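PDB 1UPS: GlcNAc-alpha-1,4-Gal-releasing endo-beta-galactosidase from Clostridium perfringens, which binds calcium and probably hydrolyses O-glycosyl bonds as a family 16 endo-beta-galactosidase releasing GlcNAc-alpha-1,4-Gal. Local coordinates for residues 204-209 against 233-238. Sequence-based numbering, arbitrary orientation.
Sequences KVPSGD and ELFKVI
F235 carries most of the contact between strand 233-238 and segment 204-209, which leads from strand 199-204 toward strand 215-221. V205 CA and F235 CA, the closest pair of CA atoms across the two segments, lie 8.3 Å apart. The CB of F235 points toward segment 204-209, and with CG anti to the backbone N (chi1 178°) the ring is carried out to it. Along the ring edge, CD1 comes first, 4.1 Å from P206 CD. CE1 lies next and makes the closest approach, 3.5 Å from K204 O, which sits in the plane of the ring at its edge, consistent with a weak attraction between the carbonyl oxygen and the slightly positive ring hydrogens. The same CE1 is 4.1 Å from V205 CA, approached obliquely, and CZ ends 4.0 Å from K204 O. The proline ring crosses the phenyl ring at a slant, while P206 CG is 4.4 Å from E233 OE1, a marginal contact. W182 meets F235 with its ring plane nearly parallel, and I184 also touches the phenylalanine. F235 and K236 pair opposite F228 of the adjacent antiparallel strand 225-230, forming a classic beta bulge. The contact joins the two sheets of the beta-sandwich (jelly-roll) fold of family 16 glycoside hydrolases.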
# COMPACT_ATOMS: atom_id res chain seq x y z
N LYS A 204 -8.16 7.79 -7.38
CA LYS A 204 -9.31 8.38 -6.70
C LYS A 204 -9.94 7.39 -5.73
O LYS A 204 -10.11 6.19 -6.06
CB LYS A 204 -10.35 8.80 -7.73
CG LYS A 204 -9.87 9.96 -8.62
CD LYS A 204 -10.93 10.45 -9.59
CE LYS A 204 -10.35 11.58 -10.45
NZ LYS A 204 -9.65 11.04 -11.66
N VAL A 205 -10.30 7.88 -4.54
CA VAL A 205 -11.02 7.07 -3.56
C VAL A 205 -12.43 6.75 -4.11
O VAL A 205 -13.02 7.54 -4.88
CB VAL A 205 -11.08 7.72 -2.14
CG1 VAL A 205 -9.66 7.91 -1.56
CG2 VAL A 205 -11.84 9.06 -2.16
N PRO A 206 -12.96 5.58 -3.76
CA PRO A 206 -14.26 5.14 -4.31
C PRO A 206 -15.47 5.86 -3.72
O PRO A 206 -16.55 5.82 -4.33
CB PRO A 206 -14.30 3.65 -3.99
CG PRO A 206 -13.46 3.50 -2.77
CD PRO A 206 -12.33 4.55 -2.90
N SER A 207 -15.30 6.50 -2.56
CA SER A 207 -16.39 7.20 -1.88
C SER A 207 -15.83 8.19 -0.88
O SER A 207 -14.68 8.06 -0.43
CB SER A 207 -17.30 6.21 -1.14
OG SER A 207 -16.54 5.42 -0.25
N GLY A 208 -16.64 9.19 -0.53
CA GLY A 208 -16.26 10.14 0.50
C GLY A 208 -15.37 11.28 0.04
O GLY A 208 -14.95 11.34 -1.13
N ASP A 209 -15.11 12.19 0.98
CA ASP A 209 -14.34 13.41 0.78
C ASP A 209 -13.24 13.44 1.83
O ASP A 209 -13.45 13.93 2.95
CB ASP A 209 -15.27 14.64 0.95
CG ASP A 209 -14.65 15.93 0.40
OD1 ASP A 209 -14.72 16.99 1.09
OD2 ASP A 209 -14.07 15.99 -0.70
N GLU A 233 -12.27 -1.70 2.66
CA GLU A 233 -12.39 -2.35 1.35
C GLU A 233 -11.06 -2.29 0.59
O GLU A 233 -10.40 -1.23 0.54
CB GLU A 233 -13.50 -1.71 0.50
CG GLU A 233 -13.64 -2.37 -0.89
CD GLU A 233 -14.78 -1.80 -1.73
OE1 GLU A 233 -14.55 -0.79 -2.45
OE2 GLU A 233 -15.90 -2.39 -1.69
N LEU A 234 -10.67 -3.41 -0.02
CA LEU A 234 -9.36 -3.47 -0.69
C LEU A 234 -9.25 -2.43 -1.81
O LEU A 234 -10.16 -2.31 -2.66
CB LEU A 234 -9.12 -4.89 -1.23
CG LEU A 234 -7.74 -5.12 -1.85
CD1 LEU A 234 -6.61 -4.95 -0.83
CD2 LEU A 234 -7.69 -6.51 -2.47
N PHE A 235 -8.12 -1.70 -1.83
CA PHE A 235 -7.94 -0.54 -2.71
C PHE A 235 -6.69 -0.70 -3.59
O PHE A 235 -6.69 -0.26 -4.76
CB PHE A 235 -7.86 0.74 -1.84
CG PHE A 235 -7.63 2.03 -2.62
CD1 PHE A 235 -8.68 2.67 -3.27
CD2 PHE A 235 -6.37 2.62 -2.65
CE1 PHE A 235 -8.47 3.88 -3.96
CE2 PHE A 235 -6.14 3.82 -3.34
CZ PHE A 235 -7.20 4.45 -3.98
N LYS A 236 -5.66 -1.35 -3.05
CA LYS A 236 -4.37 -1.54 -3.77
C LYS A 236 -3.62 -2.75 -3.22
O LYS A 236 -3.69 -3.05 -2.02
CB LYS A 236 -3.48 -0.30 -3.60
CG LYS A 236 -2.19 -0.37 -4.43
CD LYS A 236 -1.40 0.91 -4.33
CE LYS A 236 -0.10 0.88 -5.15
NZ LYS A 236 0.60 2.24 -5.15
N VAL A 237 -2.87 -3.42 -4.10
CA VAL A 237 -2.03 -4.53 -3.69
C VAL A 237 -0.65 -4.37 -4.31
O VAL A 237 -0.53 -4.04 -5.49
CB VAL A 237 -2.59 -5.89 -4.19
CG1 VAL A 237 -1.67 -7.04 -3.78
CG2 VAL A 237 -3.98 -6.12 -3.67
N ILE A 238 0.38 -4.56 -3.48
CA ILE A 238 1.75 -4.64 -3.96
C ILE A 238 2.29 -6.02 -3.57
O ILE A 238 2.29 -6.37 -2.39
CB ILE A 238 2.60 -3.52 -3.34
CG1 ILE A 238 2.11 -2.15 -3.84
CG2 ILE A 238 4.12 -3.76 -3.62
CD1 ILE A 238 2.77 -0.95 -3.12